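Local atomic coordinates of histidinol-phosphate aminotransferase (Clostridium acetobutylicum, PDB entry 3FTB), a protein that probably transfers amino groups as a pyridoxal 5'-phosphate-dependent aminotransferase, most likely of histidinol phosphate in histidine biosynthesis. Residues A[29-34]-A[319-324]; A[277-282]-A[348-353]; A[172-177]-A[204-209]; A[137-142]-A[167-172]. All blocks are in the same frame, centred on the assembly; numbering follows the deposited sequence.

Contact 1. Residues A[29-34]-A[319-324]; sequences LDYSSN and EDIVIR. With PO4 (phosphate ion), chain F.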
# COMPACT_ATOMS: atom_id res chain seq x y z
N LEU A 29 -14.22 25.61 1.06
CA LEU A 29 -14.21 25.06 -0.30
C LEU A 29 -12.78 24.91 -0.81
O LEU A 29 -12.08 25.92 -0.99
CB LEU A 29 -14.97 26.00 -1.24
CG LEU A 29 -16.44 25.70 -1.51
CD1 LEU A 29 -17.15 25.29 -0.24
CD2 LEU A 29 -17.11 26.92 -2.13
N ASP A 30 -12.35 23.67 -1.06
CA ASP A 30 -11.01 23.44 -1.62
C ASP A 30 -11.05 23.30 -3.15
O ASP A 30 -11.42 22.25 -3.68
CB ASP A 30 -10.32 22.22 -0.97
CG ASP A 30 -8.80 22.23 -1.17
OD1 ASP A 30 -8.10 21.51 -0.43
OD2 ASP A 30 -8.30 22.95 -2.07
N TYR A 31 -10.66 24.37 -3.84
CA TYR A 31 -10.61 24.41 -5.29
C TYR A 31 -9.23 24.02 -5.82
O TYR A 31 -8.97 24.07 -7.03
CB TYR A 31 -11.08 25.78 -5.81
CG TYR A 31 -12.58 25.80 -5.93
CD1 TYR A 31 -13.21 25.64 -7.17
CD2 TYR A 31 -13.38 25.90 -4.80
CE1 TYR A 31 -14.59 25.62 -7.27
CE2 TYR A 31 -14.76 25.89 -4.90
CZ TYR A 31 -15.36 25.74 -6.13
OH TYR A 31 -16.73 25.73 -6.21
N SER A 32 -8.35 23.63 -4.90
CA SER A 32 -7.12 22.95 -5.28
C SER A 32 -7.32 21.41 -5.29
O SER A 32 -6.47 20.65 -5.79
CB SER A 32 -5.95 23.39 -4.40
OG SER A 32 -6.00 22.81 -3.11
N SER A 33 -8.47 20.96 -4.78
CA SER A 33 -8.81 19.54 -4.81
C SER A 33 -9.75 19.16 -5.97
O SER A 33 -10.82 19.76 -6.15
CB SER A 33 -9.44 19.13 -3.48
OG SER A 33 -10.25 17.98 -3.65
N ASN A 34 -9.36 18.15 -6.74
CA ASN A 34 -10.16 17.72 -7.88
C ASN A 34 -10.76 16.33 -7.70
O ASN A 34 -10.60 15.45 -8.53
CB ASN A 34 -9.32 17.74 -9.16
CG ASN A 34 -8.50 19.01 -9.31
OD1 ASN A 34 -7.34 18.96 -9.73
ND2 ASN A 34 -9.08 20.16 -8.99
N GLU A 319 -11.59 33.90 2.71
CA GLU A 319 -12.99 33.49 2.60
C GLU A 319 -13.13 31.98 2.70
O GLU A 319 -14.17 31.42 2.34
CB GLU A 319 -13.55 33.94 1.25
CG GLU A 319 -13.27 35.38 0.91
CD GLU A 319 -14.20 36.32 1.64
OE1 GLU A 319 -13.75 36.99 2.60
OE2 GLU A 319 -15.40 36.37 1.27
N ASP A 320 -12.09 31.31 3.18
CA ASP A 320 -12.09 29.85 3.28
C ASP A 320 -12.29 29.22 1.91
O ASP A 320 -13.01 28.24 1.76
CB ASP A 320 -13.15 29.33 4.25
CG ASP A 320 -12.92 29.81 5.67
OD1 ASP A 320 -11.82 30.33 5.96
OD2 ASP A 320 -13.84 29.67 6.50
N ILE A 321 -11.65 29.82 0.91
CA ILE A 321 -11.59 29.21 -0.41
C ILE A 321 -10.13 29.03 -0.81
O ILE A 321 -9.33 29.97 -0.77
CB ILE A 321 -12.39 30.03 -1.44
CG1 ILE A 321 -13.88 29.92 -1.14
CG2 ILE A 321 -12.09 29.54 -2.86
CD1 ILE A 321 -14.75 30.91 -1.91
N VAL A 322 -9.77 27.80 -1.18
CA VAL A 322 -8.41 27.51 -1.57
C VAL A 322 -8.36 27.34 -3.08
O VAL A 322 -9.22 26.69 -3.65
CB VAL A 322 -7.89 26.22 -0.91
CG1 VAL A 322 -6.40 26.04 -1.19
CG2 VAL A 322 -8.17 26.25 0.59
N ILE A 323 -7.36 27.95 -3.72
CA ILE A 323 -7.09 27.67 -5.13
C ILE A 323 -5.70 27.06 -5.29
O ILE A 323 -4.98 26.85 -4.31
CB ILE A 323 -7.18 28.93 -6.03
CG1 ILE A 323 -6.04 29.90 -5.72
CG2 ILE A 323 -8.55 29.59 -5.88
CD1 ILE A 323 -5.56 30.71 -6.92
N ARG A 324 -5.32 26.79 -6.53
CA ARG A 324 -4.01 26.23 -6.80
C ARG A 324 -3.15 27.23 -7.55
O ARG A 324 -3.38 27.52 -8.72
CB ARG A 324 -4.10 24.92 -7.58
CG ARG A 324 -2.78 24.17 -7.70
CD ARG A 324 -2.34 23.62 -6.35
NE ARG A 324 -1.43 22.48 -6.51
CZ ARG A 324 -0.19 22.58 -6.98
NH1 ARG A 324 0.28 23.77 -7.35
NH2 ARG A 324 0.57 21.50 -7.10
P PO4 F . -2.01 18.47 -7.84
O1 PO4 F . -1.85 17.20 -7.03
O2 PO4 F . -0.67 18.89 -8.40
O3 PO4 F . -2.98 18.21 -8.97
O4 PO4 F . -2.56 19.56 -6.94

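Contact 2. Residues A[277-282]-A[348-353]; sequences KRFIEE and TKFLRA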
# COMPACT_ATOMS: atom_id res chain seq x y z
N LYS A 277 -19.17 23.36 -18.81
CA LYS A 277 -19.48 24.31 -19.86
C LYS A 277 -19.90 25.67 -19.30
O LYS A 277 -19.50 26.71 -19.81
CB LYS A 277 -20.57 23.76 -20.79
CG LYS A 277 -20.76 24.55 -22.08
CD LYS A 277 -21.81 23.91 -22.97
CE LYS A 277 -22.17 24.81 -24.14
NZ LYS A 277 -22.78 26.10 -23.69
N ARG A 278 -20.71 25.65 -18.25
CA ARG A 278 -21.18 26.87 -17.61
C ARG A 278 -20.06 27.55 -16.85
O ARG A 278 -19.79 28.74 -17.03
CB ARG A 278 -22.34 26.57 -16.65
CG ARG A 278 -23.06 27.81 -16.14
CD ARG A 278 -23.96 27.49 -14.96
NE ARG A 278 -23.19 27.18 -13.76
CZ ARG A 278 -23.11 27.97 -12.69
NH1 ARG A 278 -23.75 29.12 -12.67
NH2 ARG A 278 -22.38 27.60 -11.64
N PHE A 279 -19.40 26.79 -15.99
CA PHE A 279 -18.30 27.29 -15.18
C PHE A 279 -17.35 28.15 -16.03
O PHE A 279 -16.97 29.26 -15.63
CB PHE A 279 -17.55 26.12 -14.52
CG PHE A 279 -16.62 26.53 -13.42
CD1 PHE A 279 -17.11 27.16 -12.28
CD2 PHE A 279 -15.26 26.30 -13.52
CE1 PHE A 279 -16.26 27.54 -11.27
CE2 PHE A 279 -14.41 26.69 -12.51
CZ PHE A 279 -14.91 27.31 -11.38
N ILE A 280 -16.99 27.64 -17.20
CA ILE A 280 -16.04 28.32 -18.07
C ILE A 280 -16.61 29.61 -18.67
O ILE A 280 -15.85 30.54 -18.99
CB ILE A 280 -15.55 27.38 -19.20
CG1 ILE A 280 -14.35 26.53 -18.73
CG2 ILE A 280 -15.15 28.20 -20.42
CD1 ILE A 280 -14.56 25.79 -17.41
N GLU A 281 -17.93 29.67 -18.84
CA GLU A 281 -18.54 30.89 -19.38
C GLU A 281 -18.58 31.95 -18.31
O GLU A 281 -18.30 33.12 -18.57
CB GLU A 281 -19.94 30.61 -19.94
CG GLU A 281 -19.92 29.94 -21.31
CD GLU A 281 -21.23 29.25 -21.67
OE1 GLU A 281 -21.99 28.92 -20.73
OE2 GLU A 281 -21.50 29.05 -22.88
N GLU A 282 -18.91 31.53 -17.09
CA GLU A 282 -18.85 32.43 -15.94
C GLU A 282 -17.43 32.95 -15.67
O GLU A 282 -17.25 34.13 -15.37
CB GLU A 282 -19.42 31.73 -14.71
CG GLU A 282 -20.84 31.26 -14.92
CD GLU A 282 -21.73 32.37 -15.42
OE1 GLU A 282 -22.26 32.24 -16.55
OE2 GLU A 282 -21.87 33.38 -14.71
N THR A 348 -21.03 28.38 -7.95
CA THR A 348 -21.62 29.71 -7.97
C THR A 348 -21.10 30.50 -6.76
O THR A 348 -20.82 31.69 -6.85
CB THR A 348 -23.15 29.65 -7.96
OG1 THR A 348 -23.61 29.02 -9.16
CG2 THR A 348 -23.74 31.05 -7.85
N LYS A 349 -20.96 29.81 -5.63
CA LYS A 349 -20.40 30.43 -4.44
C LYS A 349 -18.97 30.88 -4.73
O LYS A 349 -18.60 32.03 -4.48
CB LYS A 349 -20.41 29.43 -3.28
CG LYS A 349 -20.35 30.09 -1.91
CD LYS A 349 -19.93 29.11 -0.84
CE LYS A 349 -20.13 29.70 0.55
NZ LYS A 349 -21.54 30.15 0.79
N PHE A 350 -18.17 29.95 -5.26
CA PHE A 350 -16.80 30.24 -5.69
C PHE A 350 -16.68 31.51 -6.55
O PHE A 350 -15.87 32.40 -6.26
CB PHE A 350 -16.26 29.03 -6.46
CG PHE A 350 -14.89 29.25 -7.03
CD1 PHE A 350 -13.77 29.25 -6.20
CD2 PHE A 350 -14.73 29.47 -8.39
CE1 PHE A 350 -12.51 29.46 -6.72
CE2 PHE A 350 -13.46 29.68 -8.92
CZ PHE A 350 -12.35 29.68 -8.08
N LEU A 351 -17.48 31.57 -7.61
CA LEU A 351 -17.46 32.67 -8.57
C LEU A 351 -17.87 33.98 -7.92
O LEU A 351 -17.32 35.04 -8.23
CB LEU A 351 -18.40 32.37 -9.75
CG LEU A 351 -18.00 31.34 -10.81
CD1 LEU A 351 -19.23 30.71 -11.44
CD2 LEU A 351 -17.10 31.97 -11.88
N ARG A 352 -18.85 33.91 -7.02
CA ARG A 352 -19.32 35.11 -6.34
C ARG A 352 -18.28 35.69 -5.39
O ARG A 352 -18.42 36.81 -4.93
CB ARG A 352 -20.64 34.85 -5.62
CG ARG A 352 -21.75 34.47 -6.60
CD ARG A 352 -23.07 34.22 -5.89
NE ARG A 352 -22.91 33.32 -4.75
CZ ARG A 352 -23.92 32.80 -4.06
NH1 ARG A 352 -25.17 33.09 -4.40
NH2 ARG A 352 -23.68 32.00 -3.04
N ALA A 353 -17.23 34.92 -5.12
CA ALA A 353 -16.09 35.44 -4.37
C ALA A 353 -15.08 36.06 -5.34
O ALA A 353 -14.48 37.10 -5.05
CB ALA A 353 -15.43 34.33 -3.58

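Contact 3. Residues A[172-177]-A[204-209]; sequences LAEEKK and YSCLFI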
# COMPACT_ATOMS: atom_id res chain seq x y z
N LEU A 172 6.29 5.34 -33.97
CA LEU A 172 7.75 5.41 -33.79
C LEU A 172 8.20 4.72 -32.50
O LEU A 172 9.20 4.00 -32.49
CB LEU A 172 8.24 6.86 -33.77
CG LEU A 172 8.38 7.65 -35.07
CD1 LEU A 172 8.95 9.03 -34.75
CD2 LEU A 172 9.26 6.93 -36.08
N ALA A 173 7.48 4.97 -31.41
CA ALA A 173 7.78 4.30 -30.14
C ALA A 173 7.80 2.78 -30.31
O ALA A 173 8.79 2.13 -30.02
CB ALA A 173 6.79 4.70 -29.05
N GLU A 174 6.68 2.24 -30.79
CA GLU A 174 6.55 0.83 -31.12
C GLU A 174 7.79 0.34 -31.86
O GLU A 174 8.41 -0.65 -31.47
CB GLU A 174 5.31 0.64 -32.00
CG GLU A 174 4.75 -0.78 -32.05
CD GLU A 174 4.26 -1.27 -30.69
OE1 GLU A 174 3.82 -2.44 -30.59
OE2 GLU A 174 4.31 -0.47 -29.73
N GLU A 175 8.16 1.05 -32.92
CA GLU A 175 9.31 0.68 -33.74
C GLU A 175 10.63 0.67 -32.98
O GLU A 175 11.50 -0.15 -33.24
CB GLU A 175 9.40 1.62 -34.94
CG GLU A 175 10.75 1.64 -35.65
CD GLU A 175 10.98 2.93 -36.43
OE1 GLU A 175 12.15 3.22 -36.77
OE2 GLU A 175 10.00 3.67 -36.69
N LYS A 176 10.78 1.58 -32.03
CA LYS A 176 12.06 1.82 -31.37
C LYS A 176 12.18 1.14 -30.01
O LYS A 176 13.14 1.39 -29.26
CB LYS A 176 12.29 3.32 -31.24
CG LYS A 176 12.54 4.02 -32.57
CD LYS A 176 11.94 5.41 -32.63
CE LYS A 176 12.35 6.12 -33.91
NZ LYS A 176 13.83 6.28 -34.01
N LYS A 177 11.21 0.29 -29.68
CA LYS A 177 11.20 -0.41 -28.41
C LYS A 177 11.22 0.57 -27.24
O LYS A 177 11.65 0.24 -26.15
CB LYS A 177 12.38 -1.37 -28.31
CG LYS A 177 12.32 -2.54 -29.28
CD LYS A 177 13.54 -3.44 -29.15
CE LYS A 177 13.46 -4.62 -30.10
NZ LYS A 177 14.66 -5.50 -30.00
N TYR A 204 -0.30 -1.56 -29.84
CA TYR A 204 1.00 -1.04 -29.42
C TYR A 204 1.37 -1.55 -28.04
O TYR A 204 0.69 -1.25 -27.06
CB TYR A 204 0.99 0.50 -29.42
CG TYR A 204 0.71 1.12 -30.76
CD1 TYR A 204 1.67 1.15 -31.76
CD2 TYR A 204 -0.54 1.68 -31.03
CE1 TYR A 204 1.40 1.71 -32.99
CE2 TYR A 204 -0.82 2.24 -32.27
CZ TYR A 204 0.15 2.25 -33.24
OH TYR A 204 -0.13 2.80 -34.46
N SER A 205 2.46 -2.31 -27.94
CA SER A 205 2.97 -2.67 -26.63
C SER A 205 4.11 -1.75 -26.15
O SER A 205 4.94 -2.15 -25.33
CB SER A 205 3.33 -4.16 -26.52
OG SER A 205 3.18 -4.83 -27.76
N CYS A 206 4.14 -0.53 -26.67
CA CYS A 206 4.95 0.55 -26.11
C CYS A 206 4.08 1.30 -25.11
O CYS A 206 4.56 1.88 -24.15
CB CYS A 206 5.46 1.51 -27.19
SG CYS A 206 4.18 2.50 -28.02
N LEU A 207 2.77 1.26 -25.35
CA LEU A 207 1.80 1.91 -24.48
C LEU A 207 1.76 1.30 -23.09
O LEU A 207 1.60 0.09 -22.92
CB LEU A 207 0.39 1.84 -25.08
CG LEU A 207 -0.11 2.91 -26.05
CD1 LEU A 207 -1.49 2.51 -26.55
CD2 LEU A 207 -0.17 4.26 -25.37
N PHE A 208 1.89 2.16 -22.08
CA PHE A 208 1.56 1.78 -20.72
C PHE A 208 0.60 2.83 -20.17
O PHE A 208 0.93 4.02 -20.14
CB PHE A 208 2.82 1.69 -19.87
CG PHE A 208 2.56 1.24 -18.45
CD1 PHE A 208 2.47 -0.10 -18.15
CD2 PHE A 208 2.41 2.16 -17.43
CE1 PHE A 208 2.24 -0.53 -16.85
CE2 PHE A 208 2.17 1.75 -16.13
CZ PHE A 208 2.08 0.40 -15.84
N ILE A 209 -0.60 2.41 -19.77
CA ILE A 209 -1.62 3.35 -19.29
C ILE A 209 -1.81 3.26 -17.78
O ILE A 209 -1.83 2.16 -17.22
CB ILE A 209 -3.00 3.13 -19.98
CG1 ILE A 209 -2.85 2.99 -21.50
CG2 ILE A 209 -3.96 4.22 -19.61
CD1 ILE A 209 -2.23 4.17 -22.17

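Contact 4. Residues A[137-142]-A[167-172]; sequences DIISKI and IHVLKL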
# COMPACT_ATOMS: atom_id res chain seq x y z
N ASP A 137 8.06 17.99 -31.50
CA ASP A 137 9.18 18.01 -30.56
C ASP A 137 9.33 16.66 -29.86
O ASP A 137 10.44 16.15 -29.71
CB ASP A 137 9.00 19.11 -29.51
CG ASP A 137 10.24 19.30 -28.65
OD1 ASP A 137 11.34 19.45 -29.22
OD2 ASP A 137 10.12 19.28 -27.41
N ILE A 138 8.20 16.09 -29.43
CA ILE A 138 8.23 14.75 -28.87
C ILE A 138 8.91 13.81 -29.86
O ILE A 138 9.80 13.03 -29.48
CB ILE A 138 6.81 14.23 -28.54
CG1 ILE A 138 6.18 15.08 -27.43
CG2 ILE A 138 6.86 12.75 -28.12
CD1 ILE A 138 4.75 14.71 -27.12
N ILE A 139 8.51 13.90 -31.13
CA ILE A 139 9.15 13.14 -32.20
C ILE A 139 10.66 13.37 -32.22
O ILE A 139 11.44 12.42 -32.17
CB ILE A 139 8.61 13.56 -33.59
CG1 ILE A 139 7.08 13.45 -33.65
CG2 ILE A 139 9.26 12.72 -34.67
CD1 ILE A 139 6.58 12.12 -34.13
N SER A 140 11.06 14.64 -32.29
CA SER A 140 12.47 14.99 -32.46
C SER A 140 13.33 14.67 -31.25
O SER A 140 14.53 14.93 -31.26
CB SER A 140 12.60 16.47 -32.81
OG SER A 140 12.14 17.28 -31.75
N LYS A 141 12.72 14.12 -30.21
CA LYS A 141 13.43 13.81 -28.96
C LYS A 141 13.36 12.33 -28.61
O LYS A 141 14.01 11.88 -27.66
CB LYS A 141 12.82 14.60 -27.79
CG LYS A 141 13.19 16.06 -27.74
CD LYS A 141 12.38 16.77 -26.67
CE LYS A 141 12.94 18.15 -26.45
NZ LYS A 141 13.53 18.62 -27.73
N ILE A 142 12.58 11.56 -29.36
CA ILE A 142 12.26 10.20 -28.94
C ILE A 142 13.41 9.20 -29.08
O ILE A 142 13.34 8.11 -28.51
CB ILE A 142 10.98 9.67 -29.61
CG1 ILE A 142 10.18 8.85 -28.60
CG2 ILE A 142 11.33 8.87 -30.87
CD1 ILE A 142 8.91 8.27 -29.17
N ILE A 167 -0.39 9.42 -33.15
CA ILE A 167 -0.20 8.10 -33.76
C ILE A 167 1.18 8.00 -34.40
O ILE A 167 1.78 6.92 -34.44
CB ILE A 167 -1.30 7.75 -34.79
CG1 ILE A 167 -2.69 7.79 -34.14
CG2 ILE A 167 -1.04 6.37 -35.41
CD1 ILE A 167 -2.78 7.10 -32.77
N HIS A 168 1.69 9.13 -34.87
CA HIS A 168 3.06 9.16 -35.40
C HIS A 168 4.06 8.92 -34.29
O HIS A 168 5.09 8.28 -34.50
CB HIS A 168 3.32 10.48 -36.10
CG HIS A 168 2.28 10.81 -37.13
ND1 HIS A 168 2.32 10.32 -38.41
CD2 HIS A 168 1.14 11.55 -37.04
CE1 HIS A 168 1.27 10.76 -39.08
NE2 HIS A 168 0.54 11.50 -38.27
N VAL A 169 3.75 9.41 -33.09
CA VAL A 169 4.58 9.10 -31.93
C VAL A 169 4.46 7.62 -31.57
O VAL A 169 5.45 6.93 -31.35
CB VAL A 169 4.23 9.99 -30.69
CG1 VAL A 169 5.25 9.80 -29.58
CG2 VAL A 169 4.17 11.43 -31.08
N LEU A 170 3.22 7.12 -31.53
CA LEU A 170 2.98 5.73 -31.17
C LEU A 170 3.69 4.79 -32.14
O LEU A 170 4.37 3.85 -31.72
CB LEU A 170 1.48 5.44 -31.14
CG LEU A 170 0.72 6.00 -29.94
CD1 LEU A 170 -0.57 5.23 -29.74
CD2 LEU A 170 1.56 5.96 -28.68
N LYS A 171 3.53 5.05 -33.44
CA LYS A 171 4.17 4.22 -34.47
C LYS A 171 5.69 4.23 -34.40
O LYS A 171 6.31 3.25 -34.76
CB LYS A 171 3.71 4.63 -35.87
CG LYS A 171 2.41 3.99 -36.32
CD LYS A 171 1.89 4.63 -37.61
CE LYS A 171 0.74 3.82 -38.20
NZ LYS A 171 0.09 2.97 -37.17
N LEU A 172 6.29 5.34 -33.97
CA LEU A 172 7.75 5.41 -33.79
C LEU A 172 8.20 4.72 -32.50
O LEU A 172 9.20 4.00 -32.49
CB LEU A 172 8.24 6.86 -33.77
CG LEU A 172 8.38 7.65 -35.07
CD1 LEU A 172 8.95 9.03 -34.75
CD2 LEU A 172 9.26 6.93 -36.08

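Contact 1. Residues A[29-34]-A[319-324]
V322, L29 and S32 bury the most surface where 29-34 runs beside 319-324. L29 bonds to both neighbours of I321: its N donates to D320 O, and its O lies nearly on the line of the V322 N-H, 3.0 Å from V322 N at 167°. L29 O also accepts a CA-H...O contact from I321. On the same face of the sheet L29 CB rests 4.1 Å from I321 CG1. V322, directed to the other face, sets CG1 anti to its backbone N (chi1 -172°), and the D30 side chain crosses it obliquely, its OD2 3.5 Å from V322 CB. L29 pairs with I321 and D30 with V322, the parallel bridges that add the edge strand 29-30 to strand 321-325 in the five-stranded mixed sheet of the smaller domain of a fold-type I aminotransferase. Beyond them Y31 N donates to V322 O at 2.7 Å. D30 OD2 takes two bonds from S32, one from OG at 2.5 Å on its syn lone pair and one from N at 2.9 Å above the carboxylate plane; the latter makes an Asx turn. S32 CB packs 4.0 Å from R324 CB. R324 NE donates to O4 of a phosphate ion, probably from the crystallisation liquor, at 3.2 Å, while R338 binds the same ion. The Y31 ring stacks on F350 and its hydroxyl is bonded to K346 O and N347.

Contact 2. Residues A[277-282]-A[348-353]
R278 and F279 both leave helix 262-285 with CG anti to the backbone N (chi1 -166° for F279), which carries their ends across to helix 344-359; L351 answers with CG anti to its carbonyl carbon, beside the backbone N, so that its two methyls face E282. The largest buried surface belongs to L351. Its CD1 presses against E282 CB at 3.4 Å and CD2 lies against the same carbon at 3.7 Å, the two side chains crossing at about a right angle. On one flank of L351 the F279 ring passes its CE1 4.2 Å from L351 CG and turns its edge to F350, with F279 CZ 3.7 Å from F350 CD2. The ring planes are inclined by 37° and the centroids stand 5.9 Å apart, an oblique meeting of the two rings. F350 also takes F339 of strand 336-340 edge-to-face, which ties this apolar layer to the sheet. The other flank is polar: R278, bent at chi3, donates from NH2 to T348 OG1 over 3.1 Å, tilted somewhat from the guanidinium plane. The same NH2 forms a salt bridge with E275, and T348 OG1 is also bonded to E344 O in its own helix. The local axes run 11.1 Å apart and only 8° from parallel, a wide spacing spanned by long side chains. This is side-by-side helix packing over one face of the sheet in the small domain, an alpha/beta layered arrangement found in fold-type I aminotransferases.

Contact 3. Residues A[172-177]-A[204-209]
E174 lays its CB and CG along the edge of the Y204 ring, CG 3.6 Å from Y204 CD1, and then bends at chi2 (63°) so that the carboxylate turns onto the backbone of the facing loop, its plane 85° from that of the ring. OE1 accepts from S205 N at 3.0 Å on its syn lone pair, a fairly straight bond of 155°. OE2 takes a second, weak bond from C206 N over 3.1 Å. One carboxylate thus spans two consecutive amides, firmly at S205 and weakly at C206, which helps hold the turn of chain ahead of strand 207-212 and probably favours the ionised form of the acid. OE2 also lies 3.4 Å from C206 SG. One residue back, A173 CB packs 3.6 Å from the same sulfur, closing the apolar side of the contact. The far end of Y204 returns to helix 163-176, where its hydroxyl is bonded to K171 NZ. K177, with positive phi, forms a Schellman motif after the last turn of the helix. The contact therefore joins the last turns of a helix to the loop leading into strand 207-212, which pairs in parallel with 179-183, in the large alpha/beta domain of fold-type I PLP enzymes.

Contact 4. Residues A[137-142]-A[167-172]
Three isoleucines meet V169, which spreads its two methyls over different partners. CG1, anti to the backbone N (chi1 -171°), meets both I138 and I142: it lies 3.7 Å from I138 CG2, the two side chains crossing at about a right angle, and 4.0 Å from I142 CD1, met obliquely. CG2, beside the backbone N, is left for I139 CD1 at 3.9 Å. I139 takes part with both branches. Its CG2, anti to the backbone N, touches L172 CD1 at 3.7 Å, again with the side chains crossing at about a right angle, while its CD1 also nears L172 CD1 and skims H168 CB at the solvent-facing edge. These are helices 135-141 and 163-176, packed side by side and nearly parallel, with local axes 9.9 Å apart and crossing at 15°. Strand 147-151 lies between them in sequence, and each helix lies in a connection between parallel strands of the large-domain sheet (121-126 to 147-151, and 147-151 to 179-183), the alpha/beta topology of the fold-type I aminotransferases. I138 reaches the sheet itself, touching L102 and I104 of strand 100-105. Within 137-142, S140 OG donates to D137 O at 2.9 Å, and K141 NZ makes a salt bridge to D137 OD1 at 2.8 Å on the syn lone pair. The other oxygen of D137 is held by S125 OG.

How the contacts relate
The four contacts form two pairs, one in each domain. Contacts 1 and 2 have centres 14 Å apart and touch through helix 344-359, which covers strands 29-30 and 321-325; their segments alternate along the sequence, so the start of the chain and its last third build the smaller domain together. Contacts 3 and 4, with centres 10 Å apart, share helix 163-176 and L172 and belong to the large domain with its seven-stranded sheet. Contact 4 closes before contact 3 opens, and both are nested within the long loop closed by contact 1. The centres of contacts 1 and 3 are 38 Å apart.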